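Local coordinates for protein paenibacillus xanthan lyase (Paenibacillus, PDB 6F2P) that cleaves the polysaccharide xanthan as a calcium-containing lyase of family 8, probably by beta-elimination, at residues N122-Q127 and R171-Q176. Residues are numbered along the deposited sequence; the frame is centred on the assembly and turned at random.
With CA (calcium ion), chain F.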
loop_
_atom_site.group_PDB
_atom_site.type_symbol
_atom_site.label_atom_id
_atom_site.label_comp_id
_atom_site.label_asym_id
_atom_site.label_seq_id
_atom_site.Cartn_x
_atom_site.Cartn_y
_atom_site.Cartn_z
ATOM N N ASN A 122 3.061 3.583 38.609
ATOM C CA ASN A 122 2.923 3.955 37.199
ATOM C C ASN A 122 3.155 5.442 36.886
ATOM O O ASN A 122 2.483 6.320 37.422
ATOM C CB ASN A 122 1.566 3.487 36.668
ATOM C CG ASN A 122 1.400 3.721 35.171
ATOM O OD1 ASN A 122 2.354 4.045 34.461
ATOM N ND2 ASN A 122 0.175 3.549 34.686
ATOM N N TRP A 123 4.105 5.702 35.994
ATOM C CA TRP A 123 4.561 7.058 35.707
ATOM C C TRP A 123 3.474 7.933 35.088
ATOM O O TRP A 123 3.402 9.136 35.337
ATOM C CB TRP A 123 5.752 7.001 34.750
ATOM C CG TRP A 123 5.360 6.584 33.353
ATOM C CD1 TRP A 123 5.239 5.311 32.880
ATOM C CD2 TRP A 123 5.019 7.451 32.259
ATOM N NE1 TRP A 123 4.852 5.328 31.560
ATOM C CE2 TRP A 123 4.709 6.628 31.156
ATOM C CE3 TRP A 123 4.948 8.841 32.106
ATOM C CZ2 TRP A 123 4.330 7.149 29.917
ATOM C CZ3 TRP A 123 4.571 9.357 30.874
ATOM C CH2 TRP A 123 4.268 8.511 29.796
ATOM N N TRP A 124 2.628 7.313 34.280
ATOM C CA TRP A 124 1.674 8.039 33.464
ATOM C C TRP A 124 0.747 8.936 34.288
ATOM O O TRP A 124 0.418 10.053 33.881
ATOM C CB TRP A 124 0.867 7.052 32.619
ATOM C CG TRP A 124 0.042 7.720 31.597
ATOM C CD1 TRP A 124 0.419 8.041 30.327
ATOM C CD2 TRP A 124 -1.299 8.184 31.750
ATOM N NE1 TRP A 124 -0.609 8.673 29.677
ATOM C CE2 TRP A 124 -1.678 8.772 30.528
ATOM C CE3 TRP A 124 -2.219 8.156 32.801
ATOM C CZ2 TRP A 124 -2.938 9.326 30.325
ATOM C CZ3 TRP A 124 -3.476 8.711 32.596
ATOM C CH2 TRP A 124 -3.821 9.288 31.366
ATOM N N HIS A 125 0.333 8.452 35.452
ATOM C CA HIS A 125 -0.603 9.212 36.279
ATOM C C HIS A 125 0.048 10.444 36.919
ATOM O O HIS A 125 -0.617 11.457 37.158
ATOM C CB HIS A 125 -1.255 8.309 37.321
ATOM C CG HIS A 125 -2.031 7.178 36.721
ATOM N ND1 HIS A 125 -3.209 7.370 36.034
ATOM C CD2 HIS A 125 -1.785 5.848 36.682
ATOM C CE1 HIS A 125 -3.662 6.206 35.605
ATOM N NE2 HIS A 125 -2.814 5.265 35.982
ATOM N N TRP A 126 1.354 10.370 37.153
ATOM C CA TRP A 126 2.083 11.496 37.718
ATOM C C TRP A 126 2.354 12.572 36.672
ATOM O O TRP A 126 2.198 13.765 36.935
ATOM C CB TRP A 126 3.392 11.016 38.356
ATOM C CG TRP A 126 3.150 10.045 39.479
ATOM C CD1 TRP A 126 3.259 8.685 39.428
ATOM C CD2 TRP A 126 2.722 10.363 40.811
ATOM N NE1 TRP A 126 2.939 8.139 40.647
ATOM C CE2 TRP A 126 2.603 9.147 41.513
ATOM C CE3 TRP A 126 2.436 11.558 41.481
ATOM C CZ2 TRP A 126 2.214 9.093 42.849
ATOM C CZ3 TRP A 126 2.047 11.500 42.813
ATOM C CH2 TRP A 126 1.938 10.277 43.477
ATOM N N GLN A 127 2.727 12.148 35.472
ATOM C CA GLN A 127 3.226 13.089 34.477
ATOM C C GLN A 127 2.172 13.583 33.487
ATOM O O GLN A 127 2.357 14.609 32.836
ATOM C CB GLN A 127 4.413 12.474 33.737
ATOM C CG GLN A 127 5.502 11.961 34.669
ATOM C CD GLN A 127 6.744 11.503 33.934
ATOM O OE1 GLN A 127 7.492 10.674 34.432
ATOM N NE2 GLN A 127 6.972 12.049 32.744
ATOM N N ARG A 171 3.953 12.363 23.783
ATOM C CA ARG A 171 4.597 13.620 23.472
ATOM C C ARG A 171 3.550 14.709 23.353
ATOM O O ARG A 171 3.755 15.834 23.812
ATOM C CB ARG A 171 5.378 13.510 22.179
ATOM C CG ARG A 171 6.061 14.804 21.789
ATOM C CD ARG A 171 6.970 14.622 20.590
ATOM N NE ARG A 171 7.770 15.814 20.401
ATOM C CZ ARG A 171 9.001 15.968 20.876
ATOM N NH1 ARG A 171 9.649 17.108 20.669
ATOM N NH2 ARG A 171 9.583 14.982 21.549
ATOM N N LEU A 172 2.425 14.364 22.738
ATOM C CA LEU A 172 1.312 15.290 22.614
ATOM C C LEU A 172 0.838 15.716 23.995
ATOM O O LEU A 172 0.695 16.909 24.282
ATOM C CB LEU A 172 0.161 14.639 21.855
ATOM C CG LEU A 172 -1.143 15.431 21.857
ATOM C CD1 LEU A 172 -0.923 16.811 21.268
ATOM C CD2 LEU A 172 -2.195 14.680 21.070
ATOM N N TRP A 173 0.608 14.727 24.850
ATOM C CA TRP A 173 0.110 14.986 26.190
ATOM C C TRP A 173 1.108 15.769 27.017
ATOM O O TRP A 173 0.718 16.617 27.819
ATOM C CB TRP A 173 -0.243 13.682 26.881
ATOM C CG TRP A 173 -1.334 12.983 26.182
ATOM C CD1 TRP A 173 -2.364 13.556 25.500
ATOM C CD2 TRP A 173 -1.505 11.570 26.063
ATOM N NE1 TRP A 173 -3.178 12.588 24.970
ATOM C CE2 TRP A 173 -2.672 11.356 25.301
ATOM C CE3 TRP A 173 -0.786 10.459 26.532
ATOM C CZ2 TRP A 173 -3.145 10.074 25.000
ATOM C CZ3 TRP A 173 -1.254 9.182 26.228
ATOM C CH2 TRP A 173 -2.422 9.005 25.469
ATOM N N GLU A 174 2.389 15.473 26.836
ATOM C CA GLU A 174 3.435 16.287 27.439
ATOM C C GLU A 174 3.187 17.733 27.046
ATOM O O GLU A 174 3.171 18.632 27.895
ATOM C CB GLU A 174 4.816 15.860 26.938
ATOM C CG GLU A 174 5.418 14.654 27.622
ATOM C CD GLU A 174 6.772 14.289 27.038
ATOM O OE1 GLU A 174 6.869 14.126 25.806
ATOM O OE2 GLU A 174 7.748 14.176 27.802
ATOM N N SER A 175 2.960 17.933 25.751
ATOM C CA SER A 175 2.841 19.267 25.182
ATOM C C SER A 175 1.611 19.978 25.693
ATOM O O SER A 175 1.704 21.139 26.068
ATOM C CB SER A 175 2.833 19.219 23.646
ATOM O OG SER A 175 3.963 18.520 23.157
ATOM N N GLN A 176 0.461 19.301 25.700
ATOM C CA GLN A 176 -0.756 19.883 26.280
ATOM C C GLN A 176 -0.560 20.284 27.744
ATOM O O GLN A 176 -0.907 21.389 28.136
ATOM C CB GLN A 176 -1.950 18.926 26.172
ATOM C CG GLN A 176 -2.490 18.745 24.761
ATOM C CD GLN A 176 -3.575 17.680 24.669
ATOM O OE1 GLN A 176 -4.674 17.939 24.173
ATOM N NE2 GLN A 176 -3.267 16.471 25.140
HETATM CA CA CA F . 8.163 14.955 30.126
HETATM O O HOH W 1 10.222 15.880 31.109
HETATM O O HOH W 2 6.702 12.866 30.229
HETATM O O HOH W 3 8.290 14.150 32.445
HETATM O O HOH W 4 9.766 13.285 30.098
#
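Trp124 and Trp173 meet between two helical segments: 122-127 is the N-terminal end of helix 123-141, with a wider pi-type turn at 125-127, 171-176 lies within helix 168-184, and no hydrogen bond crosses between them. The two pieces touch through this one indole pair. The CB of Trp173 is directed at the opposite helix, whereas that of Trp124 is not; with CG of Trp124 anti to the backbone N (chi1 -170°), the NE1 edge of its indole reaches Trp173. NE1 lies 3.5 Å from CZ3 of Trp173, and CZ3 sits near the plane of the Trp124 ring. Seen from Trp173, the approach is oblique: the planes stand at 85°, and the centroids of the Trp124 five-membered ring and the Trp173 six-membered ring are 5.6 Å apart. Only 98 Å² is buried, which marks a light contact; Trp173 also rests on Ile128 and Glu232.

Asn122 caps the N-terminus of helix 123-141, its OD1 accepting from Trp124 N at 3.3 Å; the bond is nearly straight at the hydrogen (168°), although the donor stands above the carbonyl plane.

Next to Trp173 in sequence, Glu174 extends from CG to bind the calcium ion through OE2 (2.5 Å), beside Gln161 and Ser163. Four waters share the metal; water 2 lies 2.7 Å from NE2 of Gln127, which itself stays 4.1 Å from the ion. The Met166 and Thr165 amides hold the Glu174 carboxylate. The arrangement is thus a calcium site that ties helix 168-184 to the segment carrying Gln161 and Ser163, with helix 123-141 connected indirectly through the bond from Gln161 NE2 to Gln127 O, in the N-terminal alpha-helical domain of a family 8 polysaccharide lyase.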